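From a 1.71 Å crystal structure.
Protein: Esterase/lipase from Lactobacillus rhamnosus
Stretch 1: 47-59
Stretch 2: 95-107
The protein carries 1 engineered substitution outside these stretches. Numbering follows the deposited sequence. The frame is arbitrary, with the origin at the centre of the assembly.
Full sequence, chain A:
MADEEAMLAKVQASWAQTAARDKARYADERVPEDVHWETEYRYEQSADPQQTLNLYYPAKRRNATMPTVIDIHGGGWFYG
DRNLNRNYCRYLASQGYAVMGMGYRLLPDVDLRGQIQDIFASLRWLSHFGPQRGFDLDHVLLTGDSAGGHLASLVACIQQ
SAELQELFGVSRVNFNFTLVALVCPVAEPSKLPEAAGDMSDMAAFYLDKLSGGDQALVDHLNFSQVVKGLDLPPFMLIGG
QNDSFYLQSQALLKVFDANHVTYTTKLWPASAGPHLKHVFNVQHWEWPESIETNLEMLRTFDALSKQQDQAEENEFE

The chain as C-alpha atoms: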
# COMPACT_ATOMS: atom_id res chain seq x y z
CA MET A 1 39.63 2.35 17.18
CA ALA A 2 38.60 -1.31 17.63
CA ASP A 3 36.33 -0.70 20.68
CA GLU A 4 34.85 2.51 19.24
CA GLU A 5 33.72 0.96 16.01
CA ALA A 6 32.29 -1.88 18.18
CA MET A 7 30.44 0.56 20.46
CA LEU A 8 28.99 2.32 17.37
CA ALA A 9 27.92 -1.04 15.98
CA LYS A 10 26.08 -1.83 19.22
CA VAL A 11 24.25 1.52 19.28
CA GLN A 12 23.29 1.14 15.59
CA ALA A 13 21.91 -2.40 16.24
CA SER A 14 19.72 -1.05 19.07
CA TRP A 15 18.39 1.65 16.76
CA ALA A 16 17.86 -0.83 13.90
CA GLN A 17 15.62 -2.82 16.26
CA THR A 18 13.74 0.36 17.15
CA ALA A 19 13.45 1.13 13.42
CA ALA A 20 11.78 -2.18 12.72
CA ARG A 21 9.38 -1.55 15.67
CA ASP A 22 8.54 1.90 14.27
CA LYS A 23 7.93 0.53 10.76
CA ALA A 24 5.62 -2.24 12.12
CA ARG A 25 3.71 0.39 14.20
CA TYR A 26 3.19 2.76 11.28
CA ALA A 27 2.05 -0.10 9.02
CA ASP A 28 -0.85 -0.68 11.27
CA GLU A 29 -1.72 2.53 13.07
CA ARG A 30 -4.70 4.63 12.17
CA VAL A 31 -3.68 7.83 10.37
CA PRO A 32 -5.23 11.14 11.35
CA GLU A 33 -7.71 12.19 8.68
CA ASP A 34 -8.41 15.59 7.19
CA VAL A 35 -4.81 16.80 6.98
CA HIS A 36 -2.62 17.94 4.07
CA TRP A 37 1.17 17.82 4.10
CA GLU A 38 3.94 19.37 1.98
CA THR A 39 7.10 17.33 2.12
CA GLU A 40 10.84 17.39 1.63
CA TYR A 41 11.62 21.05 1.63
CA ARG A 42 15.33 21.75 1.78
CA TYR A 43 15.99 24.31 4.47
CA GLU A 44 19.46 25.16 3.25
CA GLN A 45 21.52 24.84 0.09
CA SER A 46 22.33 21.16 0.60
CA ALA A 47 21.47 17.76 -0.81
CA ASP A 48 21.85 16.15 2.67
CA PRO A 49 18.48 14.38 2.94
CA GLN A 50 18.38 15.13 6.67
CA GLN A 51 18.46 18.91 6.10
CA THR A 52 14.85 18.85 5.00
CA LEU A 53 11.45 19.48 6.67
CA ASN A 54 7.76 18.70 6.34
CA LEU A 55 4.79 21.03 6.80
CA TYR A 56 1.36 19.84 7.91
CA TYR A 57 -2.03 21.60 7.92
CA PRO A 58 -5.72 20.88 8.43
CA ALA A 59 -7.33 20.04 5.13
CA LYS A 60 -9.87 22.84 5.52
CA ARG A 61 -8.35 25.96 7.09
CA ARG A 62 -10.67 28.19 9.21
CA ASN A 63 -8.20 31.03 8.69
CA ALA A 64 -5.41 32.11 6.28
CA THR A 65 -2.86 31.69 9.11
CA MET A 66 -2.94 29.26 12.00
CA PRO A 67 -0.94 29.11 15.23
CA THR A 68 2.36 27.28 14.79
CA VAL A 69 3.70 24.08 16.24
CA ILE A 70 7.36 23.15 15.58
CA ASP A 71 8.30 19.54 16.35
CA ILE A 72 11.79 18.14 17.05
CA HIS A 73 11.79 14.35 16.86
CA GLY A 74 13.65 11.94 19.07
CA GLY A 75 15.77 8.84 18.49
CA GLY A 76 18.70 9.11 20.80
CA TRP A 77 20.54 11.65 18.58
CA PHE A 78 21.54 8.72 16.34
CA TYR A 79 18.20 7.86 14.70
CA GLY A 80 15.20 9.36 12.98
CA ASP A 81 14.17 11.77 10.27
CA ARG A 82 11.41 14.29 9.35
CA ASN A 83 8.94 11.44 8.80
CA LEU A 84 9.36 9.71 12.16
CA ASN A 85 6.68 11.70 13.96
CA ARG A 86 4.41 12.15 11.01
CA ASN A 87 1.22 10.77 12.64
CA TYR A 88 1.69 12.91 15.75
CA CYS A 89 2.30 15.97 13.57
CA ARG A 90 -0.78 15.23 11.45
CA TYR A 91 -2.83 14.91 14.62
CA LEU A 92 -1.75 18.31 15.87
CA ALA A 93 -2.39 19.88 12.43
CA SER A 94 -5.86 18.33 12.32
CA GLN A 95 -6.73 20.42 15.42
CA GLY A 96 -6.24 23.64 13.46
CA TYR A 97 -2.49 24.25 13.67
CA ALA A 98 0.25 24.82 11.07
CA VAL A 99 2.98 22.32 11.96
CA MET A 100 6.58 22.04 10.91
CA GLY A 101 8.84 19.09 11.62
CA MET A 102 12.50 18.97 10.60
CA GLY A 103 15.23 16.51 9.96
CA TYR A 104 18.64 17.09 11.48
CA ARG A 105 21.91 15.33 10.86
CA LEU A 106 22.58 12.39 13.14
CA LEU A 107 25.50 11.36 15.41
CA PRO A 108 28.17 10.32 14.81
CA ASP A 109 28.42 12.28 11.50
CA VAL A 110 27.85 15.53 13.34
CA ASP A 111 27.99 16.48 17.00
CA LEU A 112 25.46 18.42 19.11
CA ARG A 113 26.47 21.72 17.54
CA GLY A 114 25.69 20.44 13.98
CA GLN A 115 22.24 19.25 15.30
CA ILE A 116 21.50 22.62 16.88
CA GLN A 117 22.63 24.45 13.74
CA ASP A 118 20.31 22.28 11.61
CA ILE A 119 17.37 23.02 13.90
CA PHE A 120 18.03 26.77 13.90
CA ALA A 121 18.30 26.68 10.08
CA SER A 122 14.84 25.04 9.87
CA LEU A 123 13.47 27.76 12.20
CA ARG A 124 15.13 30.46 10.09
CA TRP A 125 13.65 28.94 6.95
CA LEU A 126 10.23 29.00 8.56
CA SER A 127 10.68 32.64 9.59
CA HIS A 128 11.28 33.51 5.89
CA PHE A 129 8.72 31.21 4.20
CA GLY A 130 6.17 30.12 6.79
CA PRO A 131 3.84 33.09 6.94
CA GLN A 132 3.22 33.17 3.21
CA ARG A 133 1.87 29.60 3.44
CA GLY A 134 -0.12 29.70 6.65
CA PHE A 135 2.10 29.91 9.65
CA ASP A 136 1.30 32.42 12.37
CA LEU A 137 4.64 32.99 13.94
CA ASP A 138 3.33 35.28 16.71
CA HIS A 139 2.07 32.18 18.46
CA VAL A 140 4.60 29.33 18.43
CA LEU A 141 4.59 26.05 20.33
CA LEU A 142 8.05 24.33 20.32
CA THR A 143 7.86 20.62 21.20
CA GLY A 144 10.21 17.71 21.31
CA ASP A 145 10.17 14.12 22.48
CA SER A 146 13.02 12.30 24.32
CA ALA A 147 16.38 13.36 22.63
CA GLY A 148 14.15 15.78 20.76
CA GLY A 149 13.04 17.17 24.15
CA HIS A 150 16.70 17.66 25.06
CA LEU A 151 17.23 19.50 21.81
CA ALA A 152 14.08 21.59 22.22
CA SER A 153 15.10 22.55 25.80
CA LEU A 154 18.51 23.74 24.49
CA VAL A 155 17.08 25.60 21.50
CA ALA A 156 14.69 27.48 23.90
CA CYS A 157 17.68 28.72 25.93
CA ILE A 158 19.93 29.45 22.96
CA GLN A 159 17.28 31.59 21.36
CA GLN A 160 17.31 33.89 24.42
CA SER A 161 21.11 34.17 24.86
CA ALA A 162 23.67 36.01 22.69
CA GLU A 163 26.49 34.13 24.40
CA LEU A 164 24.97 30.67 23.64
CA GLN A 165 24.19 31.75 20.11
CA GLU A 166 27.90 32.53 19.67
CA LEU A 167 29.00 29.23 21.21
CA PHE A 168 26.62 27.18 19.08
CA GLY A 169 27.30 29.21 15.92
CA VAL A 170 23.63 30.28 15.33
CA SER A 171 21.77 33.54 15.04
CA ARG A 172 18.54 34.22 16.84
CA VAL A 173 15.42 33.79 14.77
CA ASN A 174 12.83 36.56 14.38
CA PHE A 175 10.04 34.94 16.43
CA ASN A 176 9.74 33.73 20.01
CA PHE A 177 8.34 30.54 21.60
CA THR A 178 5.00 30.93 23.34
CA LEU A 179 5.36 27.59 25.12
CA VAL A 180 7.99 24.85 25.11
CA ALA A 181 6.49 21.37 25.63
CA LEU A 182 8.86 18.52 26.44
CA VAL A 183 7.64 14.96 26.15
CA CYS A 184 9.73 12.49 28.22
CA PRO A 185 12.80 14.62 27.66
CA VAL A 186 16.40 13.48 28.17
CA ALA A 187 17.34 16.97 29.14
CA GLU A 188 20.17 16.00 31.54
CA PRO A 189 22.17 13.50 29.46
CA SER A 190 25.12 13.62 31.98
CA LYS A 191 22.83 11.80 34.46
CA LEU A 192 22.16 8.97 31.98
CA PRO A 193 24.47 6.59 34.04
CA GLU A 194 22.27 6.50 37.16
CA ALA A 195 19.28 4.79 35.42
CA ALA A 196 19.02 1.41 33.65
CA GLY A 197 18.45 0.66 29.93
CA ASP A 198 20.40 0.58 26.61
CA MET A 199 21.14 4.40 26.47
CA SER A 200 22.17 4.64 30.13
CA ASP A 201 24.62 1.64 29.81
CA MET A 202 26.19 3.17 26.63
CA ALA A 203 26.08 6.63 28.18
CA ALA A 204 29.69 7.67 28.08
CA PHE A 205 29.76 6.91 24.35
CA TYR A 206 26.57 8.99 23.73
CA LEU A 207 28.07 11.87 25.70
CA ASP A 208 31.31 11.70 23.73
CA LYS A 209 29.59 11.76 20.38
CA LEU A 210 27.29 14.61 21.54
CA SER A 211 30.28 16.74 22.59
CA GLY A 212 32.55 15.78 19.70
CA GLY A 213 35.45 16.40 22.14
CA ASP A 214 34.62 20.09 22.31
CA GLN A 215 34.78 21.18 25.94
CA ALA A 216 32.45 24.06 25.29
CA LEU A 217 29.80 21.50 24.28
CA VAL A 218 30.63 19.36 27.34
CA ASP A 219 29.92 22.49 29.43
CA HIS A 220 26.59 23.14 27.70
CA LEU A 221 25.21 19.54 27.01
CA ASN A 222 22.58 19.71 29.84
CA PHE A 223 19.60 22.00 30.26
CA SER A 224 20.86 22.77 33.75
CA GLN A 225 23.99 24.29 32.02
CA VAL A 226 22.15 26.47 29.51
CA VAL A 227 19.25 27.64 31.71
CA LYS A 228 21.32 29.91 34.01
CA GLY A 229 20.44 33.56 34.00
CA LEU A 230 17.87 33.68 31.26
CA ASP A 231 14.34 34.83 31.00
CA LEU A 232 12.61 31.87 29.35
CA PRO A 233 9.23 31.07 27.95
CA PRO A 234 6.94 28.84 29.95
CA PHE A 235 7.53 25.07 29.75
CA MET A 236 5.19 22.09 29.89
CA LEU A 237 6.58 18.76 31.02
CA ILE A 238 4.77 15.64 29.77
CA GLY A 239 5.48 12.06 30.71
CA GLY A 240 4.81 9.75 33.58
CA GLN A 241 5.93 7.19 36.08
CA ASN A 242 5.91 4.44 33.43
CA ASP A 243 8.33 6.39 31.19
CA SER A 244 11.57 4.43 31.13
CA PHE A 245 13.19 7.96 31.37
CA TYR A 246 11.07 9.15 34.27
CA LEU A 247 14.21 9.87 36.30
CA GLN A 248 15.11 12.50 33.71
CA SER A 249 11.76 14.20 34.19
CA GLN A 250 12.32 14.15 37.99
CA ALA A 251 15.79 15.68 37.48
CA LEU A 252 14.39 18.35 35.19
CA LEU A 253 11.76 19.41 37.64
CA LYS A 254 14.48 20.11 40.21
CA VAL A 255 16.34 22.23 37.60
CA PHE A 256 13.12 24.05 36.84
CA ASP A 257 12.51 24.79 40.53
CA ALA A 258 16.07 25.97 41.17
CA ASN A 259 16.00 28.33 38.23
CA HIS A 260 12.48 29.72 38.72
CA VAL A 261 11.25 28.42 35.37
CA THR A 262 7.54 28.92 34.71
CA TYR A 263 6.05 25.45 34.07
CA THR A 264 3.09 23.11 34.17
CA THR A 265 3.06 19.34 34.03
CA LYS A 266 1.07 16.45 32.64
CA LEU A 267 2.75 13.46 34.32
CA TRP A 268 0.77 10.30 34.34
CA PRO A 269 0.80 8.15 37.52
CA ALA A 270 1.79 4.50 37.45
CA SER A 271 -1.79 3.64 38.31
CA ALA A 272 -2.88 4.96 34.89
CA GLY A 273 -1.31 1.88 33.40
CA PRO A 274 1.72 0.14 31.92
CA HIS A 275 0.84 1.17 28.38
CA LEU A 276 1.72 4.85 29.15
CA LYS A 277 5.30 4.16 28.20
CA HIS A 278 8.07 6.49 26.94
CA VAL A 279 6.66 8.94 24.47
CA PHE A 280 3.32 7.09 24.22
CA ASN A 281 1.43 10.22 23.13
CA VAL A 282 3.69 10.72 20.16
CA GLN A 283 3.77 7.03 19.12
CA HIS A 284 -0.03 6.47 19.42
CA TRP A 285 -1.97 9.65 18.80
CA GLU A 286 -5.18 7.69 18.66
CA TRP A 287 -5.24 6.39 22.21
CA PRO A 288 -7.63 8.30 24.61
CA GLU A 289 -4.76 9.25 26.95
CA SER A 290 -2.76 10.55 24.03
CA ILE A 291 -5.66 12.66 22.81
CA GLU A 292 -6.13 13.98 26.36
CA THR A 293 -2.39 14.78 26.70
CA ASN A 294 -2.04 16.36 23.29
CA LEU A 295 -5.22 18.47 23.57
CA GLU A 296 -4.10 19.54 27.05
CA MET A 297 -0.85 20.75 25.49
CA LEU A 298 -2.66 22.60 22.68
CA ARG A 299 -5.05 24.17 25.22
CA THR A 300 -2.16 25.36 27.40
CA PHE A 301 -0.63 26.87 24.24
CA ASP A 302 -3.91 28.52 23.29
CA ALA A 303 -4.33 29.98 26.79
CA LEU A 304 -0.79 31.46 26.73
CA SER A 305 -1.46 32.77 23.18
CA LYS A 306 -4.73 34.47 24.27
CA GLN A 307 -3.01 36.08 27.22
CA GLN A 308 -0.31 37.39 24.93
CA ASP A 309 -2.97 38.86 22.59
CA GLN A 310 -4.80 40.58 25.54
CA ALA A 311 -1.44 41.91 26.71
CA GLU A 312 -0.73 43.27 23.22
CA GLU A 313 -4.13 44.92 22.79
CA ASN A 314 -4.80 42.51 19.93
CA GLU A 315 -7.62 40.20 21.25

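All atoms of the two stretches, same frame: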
# COMPACT_ATOMS: atom_id res chain seq x y z
N ALA A 47 22.16 18.97 -0.37
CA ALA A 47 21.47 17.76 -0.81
C ALA A 47 21.47 16.71 0.30
O ALA A 47 21.17 15.57 0.03
CB ALA A 47 22.15 17.20 -2.05
N ASP A 48 21.90 17.08 1.53
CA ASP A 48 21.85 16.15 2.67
C ASP A 48 20.38 15.90 2.95
O ASP A 48 19.68 16.85 3.23
CB ASP A 48 22.59 16.70 3.87
CG ASP A 48 22.72 15.71 4.97
OD1 ASP A 48 23.84 15.66 5.60
OD2 ASP A 48 21.80 14.89 5.18
N PRO A 49 19.90 14.67 2.79
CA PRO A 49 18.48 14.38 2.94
C PRO A 49 17.95 14.71 4.31
O PRO A 49 16.72 14.93 4.49
CB PRO A 49 18.34 12.89 2.70
CG PRO A 49 19.68 12.40 2.26
CD PRO A 49 20.69 13.45 2.47
N GLN A 50 18.82 14.72 5.32
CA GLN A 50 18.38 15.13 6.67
C GLN A 50 18.13 16.58 6.80
O GLN A 50 17.46 16.98 7.79
CB GLN A 50 19.33 14.70 7.78
CG GLN A 50 19.40 13.20 7.97
CD GLN A 50 18.22 12.67 8.81
OE1 GLN A 50 17.19 13.35 8.97
NE2 GLN A 50 18.31 11.47 9.21
N GLN A 51 18.66 17.44 5.96
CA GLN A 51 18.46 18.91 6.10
C GLN A 51 17.19 19.36 5.30
O GLN A 51 17.23 20.26 4.44
CB GLN A 51 19.72 19.67 5.74
CG GLN A 51 20.88 19.33 6.72
CD GLN A 51 22.20 19.97 6.34
OE1 GLN A 51 22.57 19.93 5.16
NE2 GLN A 51 22.85 20.67 7.28
N THR A 52 16.15 18.65 5.61
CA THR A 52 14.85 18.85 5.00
C THR A 52 13.76 18.87 6.08
O THR A 52 13.97 18.46 7.21
CB THR A 52 14.50 17.72 3.97
OG1 THR A 52 14.57 16.46 4.63
CG2 THR A 52 15.44 17.79 2.77
N LEU A 53 12.61 19.36 5.70
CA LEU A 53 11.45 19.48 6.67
C LEU A 53 10.14 19.17 5.96
O LEU A 53 10.05 19.25 4.71
CB LEU A 53 11.44 20.82 7.44
CG LEU A 53 11.40 22.06 6.58
CD1 LEU A 53 9.96 22.40 6.13
CD2 LEU A 53 11.84 23.28 7.34
N ASN A 54 9.11 18.87 6.80
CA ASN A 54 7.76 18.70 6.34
C ASN A 54 6.91 19.77 7.02
O ASN A 54 7.17 20.15 8.19
CB ASN A 54 7.13 17.35 6.74
CG ASN A 54 7.80 16.15 6.06
OD1 ASN A 54 8.38 16.21 5.02
ND2 ASN A 54 7.70 15.05 6.73
N LEU A 55 5.86 20.14 6.30
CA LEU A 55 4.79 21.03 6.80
C LEU A 55 3.46 20.30 6.74
O LEU A 55 3.09 19.64 5.76
CB LEU A 55 4.69 22.32 6.01
CG LEU A 55 6.03 23.09 5.82
CD1 LEU A 55 5.85 24.32 4.99
CD2 LEU A 55 6.64 23.45 7.17
N TYR A 56 2.64 20.54 7.78
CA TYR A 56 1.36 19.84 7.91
C TYR A 56 0.28 20.91 8.26
O TYR A 56 0.52 21.87 9.02
CB TYR A 56 1.35 18.83 9.06
CG TYR A 56 2.52 17.87 9.08
CD1 TYR A 56 3.75 18.22 9.57
CD2 TYR A 56 2.32 16.54 8.67
CE1 TYR A 56 4.81 17.32 9.61
CE2 TYR A 56 3.36 15.61 8.76
CZ TYR A 56 4.63 16.03 9.20
OH TYR A 56 5.65 15.10 9.31
N TYR A 57 -0.92 20.68 7.74
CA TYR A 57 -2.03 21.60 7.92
C TYR A 57 -3.38 20.84 7.93
O TYR A 57 -3.55 19.80 7.38
CB TYR A 57 -2.15 22.47 6.63
CG TYR A 57 -0.85 23.13 6.16
CD1 TYR A 57 -0.04 22.48 5.28
CD2 TYR A 57 -0.49 24.39 6.56
CE1 TYR A 57 1.11 23.02 4.82
CE2 TYR A 57 0.66 24.98 6.08
CZ TYR A 57 1.48 24.27 5.18
OH TYR A 57 2.61 24.87 4.68
N PRO A 58 -4.34 21.48 8.59
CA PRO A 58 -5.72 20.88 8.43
C PRO A 58 -6.12 20.95 6.98
O PRO A 58 -5.70 21.88 6.30
CB PRO A 58 -6.57 21.87 9.29
CG PRO A 58 -5.77 23.09 9.44
CD PRO A 58 -4.33 22.74 9.33
N ALA A 59 -6.86 19.96 6.50
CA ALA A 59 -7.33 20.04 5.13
C ALA A 59 -8.24 21.22 4.84
O ALA A 59 -8.13 21.73 3.74
CB ALA A 59 -7.97 18.74 4.70
N GLN A 95 -6.11 19.58 14.39
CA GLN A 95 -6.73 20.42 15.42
C GLN A 95 -6.72 21.90 15.07
O GLN A 95 -7.27 22.69 15.89
CB GLN A 95 -6.14 20.10 16.78
CG GLN A 95 -6.30 18.68 17.25
CD GLN A 95 -7.74 18.24 17.13
OE1 GLN A 95 -8.58 18.70 17.90
NE2 GLN A 95 -8.03 17.34 16.21
N GLY A 96 -6.23 22.29 13.92
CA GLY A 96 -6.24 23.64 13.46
C GLY A 96 -4.93 24.42 13.57
O GLY A 96 -4.91 25.65 13.85
N TYR A 97 -3.82 23.69 13.47
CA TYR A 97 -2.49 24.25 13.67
C TYR A 97 -1.65 24.01 12.40
O TYR A 97 -1.83 23.02 11.72
CB TYR A 97 -1.74 23.60 14.85
CG TYR A 97 -2.44 23.93 16.15
CD1 TYR A 97 -3.54 23.15 16.52
CD2 TYR A 97 -2.16 25.07 16.90
CE1 TYR A 97 -4.33 23.51 17.60
CE2 TYR A 97 -2.93 25.41 18.05
CZ TYR A 97 -3.99 24.62 18.38
OH TYR A 97 -4.76 24.91 19.53
N ALA A 98 -0.75 24.94 12.12
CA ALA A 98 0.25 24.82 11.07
C ALA A 98 1.47 24.22 11.76
O ALA A 98 2.01 24.74 12.73
CB ALA A 98 0.58 26.16 10.48
N VAL A 99 1.92 23.08 11.27
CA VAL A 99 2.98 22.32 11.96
C VAL A 99 4.17 22.12 11.04
O VAL A 99 4.07 21.73 9.85
CB VAL A 99 2.43 20.93 12.42
CG1 VAL A 99 3.42 20.11 13.17
CG2 VAL A 99 1.10 21.11 13.20
N MET A 100 5.35 22.31 11.60
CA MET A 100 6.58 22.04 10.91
C MET A 100 7.36 21.02 11.71
O MET A 100 7.47 21.11 12.95
CB MET A 100 7.40 23.39 10.73
CG MET A 100 8.72 23.12 10.03
SD MET A 100 10.18 22.63 10.97
CE MET A 100 10.75 24.22 11.46
N GLY A 101 7.90 20.04 11.01
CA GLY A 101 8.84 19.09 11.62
C GLY A 101 10.07 18.90 10.74
O GLY A 101 9.93 18.69 9.56
N MET A 102 11.26 18.97 11.33
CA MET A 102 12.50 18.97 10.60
C MET A 102 13.29 17.70 10.82
O MET A 102 13.20 17.08 11.85
CB MET A 102 13.35 20.21 10.91
CG MET A 102 14.17 20.14 12.16
SD MET A 102 13.24 19.93 13.71
CE MET A 102 12.36 21.48 13.87
N GLY A 103 14.08 17.37 9.80
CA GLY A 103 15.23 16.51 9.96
C GLY A 103 16.41 17.27 10.49
O GLY A 103 16.44 18.49 10.42
N TYR A 104 17.35 16.54 11.08
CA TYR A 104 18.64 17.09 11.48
C TYR A 104 19.63 15.96 11.33
O TYR A 104 19.29 14.75 11.45
CB TYR A 104 18.61 17.66 12.91
CG TYR A 104 18.06 16.76 14.02
CD1 TYR A 104 16.74 16.83 14.41
CD2 TYR A 104 18.82 15.79 14.58
CE1 TYR A 104 16.21 15.97 15.36
CE2 TYR A 104 18.33 14.94 15.60
CZ TYR A 104 16.98 15.04 15.99
OH TYR A 104 16.46 14.20 16.96
N ARG A 105 20.86 16.35 11.00
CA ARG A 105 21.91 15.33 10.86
C ARG A 105 22.09 14.55 12.16
O ARG A 105 21.92 15.08 13.25
CB ARG A 105 23.22 15.96 10.35
CG ARG A 105 23.09 16.54 8.96
CD ARG A 105 24.23 17.44 8.60
NE ARG A 105 24.28 18.62 9.43
CZ ARG A 105 25.30 19.45 9.59
NH1 ARG A 105 26.40 19.27 8.92
NH2 ARG A 105 25.18 20.46 10.39
N LEU A 106 22.57 13.29 12.03
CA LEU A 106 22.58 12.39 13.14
C LEU A 106 24.05 12.14 13.63
O LEU A 106 24.96 12.15 12.81
CB LEU A 106 22.00 11.05 12.71
CG LEU A 106 20.50 11.10 12.28
CD1 LEU A 106 19.97 9.74 11.87
CD2 LEU A 106 19.66 11.69 13.35
N LEU A 107 24.18 11.86 14.90
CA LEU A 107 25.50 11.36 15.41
C LEU A 107 25.68 10.04 14.69
O LEU A 107 24.74 9.31 14.41
CB LEU A 107 25.42 11.12 16.87
CG LEU A 107 25.03 12.22 17.84
CD1 LEU A 107 25.17 11.88 19.27
CD2 LEU A 107 25.56 13.54 17.56
O HOH W 1 16.89 13.65 11.82

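Antiparallel strands illustrate a general principle: the backbone supplies the bonding, while the side chains decide how each part of the ribbon is filled. In this esterase/lipase, strand 52-58 runs against strand 98-102 with an angle of 160° between their directions, and the two stretches bury 781 Å² between them. Hydrogen-bonded pairs alternate with non-hydrogen-bonded ones. Asn54 and Gly101 form the first kind, with Asn54 N donating to Gly101 O (2.9 Å) and Gly101 N returning a bond to Asn54 O (2.9 Å). Tyr56 and Val99 repeat the pattern through Tyr56 N to Val99 O (2.8 Å) and Val99 N to Tyr56 O (2.9 Å). Between them, Leu55 faces Met100, and its CA lies 3.2 Å from Val99 O, a CA-H...O contact of the kind that supplements the conventional bonds in such sheets.

The residues that cover the most surface, Gln50, Arg105 and Tyr56, show two different solutions. Gln50 and Arg105 meet beyond the strands, where the ladder ends with Gly103 N donating to Thr52 O (2.8 Å). Gln50 lies within a type I turn from Asp48 to Gln51, held by Gln51 N to Asp48 O (3.0 Å) and by the side chain of Asp48, whose OD2 accepts from Gln50 N (3.0 Å). The turn brings Gln50 O to 2.9 Å from Gly103 C. Glycine suits this tight passage, because an ideal CB on Gly103 would fall 2.3 Å from Gln50 O, a clash. The Gln50 side chain then reaches along the second stretch: its NE2 approaches Leu106 CD1 at 3.6 Å, and a water lies 2.9 Å from Gln50 OE1, placed to donate to it, and accepts from Tyr104 N at 3.0 Å. The water thus bridges the Gln50 side chain and the Tyr104 backbone, which are not hydrogen-bonded to each other directly.

Arg105 starts sideways at its CB, but its end comes nearer the turn. Its CD approaches Asp48 OD1 at 3.5 Å, and Gln51 NE2 lies over one face of the guanidinium, 3.3 Å from Arg105 NE. Since both nitrogens are donors, this is packing rather than a hydrogen bond; each finds a hydrogen-bonding partner elsewhere in the structure.

Tyr56 offers the apolar counterpart within the ladder. Its CD1 packs on Val99 CG1 at 4.1 Å, and its ring extends beside Gly101, whose N lies near the ring plane, at the edge, 4.3 Å from Tyr56 CE1. Asn54 shares this face, and its ND2 makes a weak hydrogen bond to Tyr56 OH (3.3 Å), joining two neighbours on the same strand.

The face bearing Leu53, Leu55, Met100 and Met102 is hydrophobic. Met100 spans the two leucines, with its CG 3.6 Å from Leu55 CD2 and its SD 4.0 Å from Leu53 CD2, while Leu53 CB also meets Met102 CB at 4.0 Å. Met100 packs along both leucines, whereas Met102 meets Leu53 at its CB and its end leads away; the main-chain bonds hold the two strands in register.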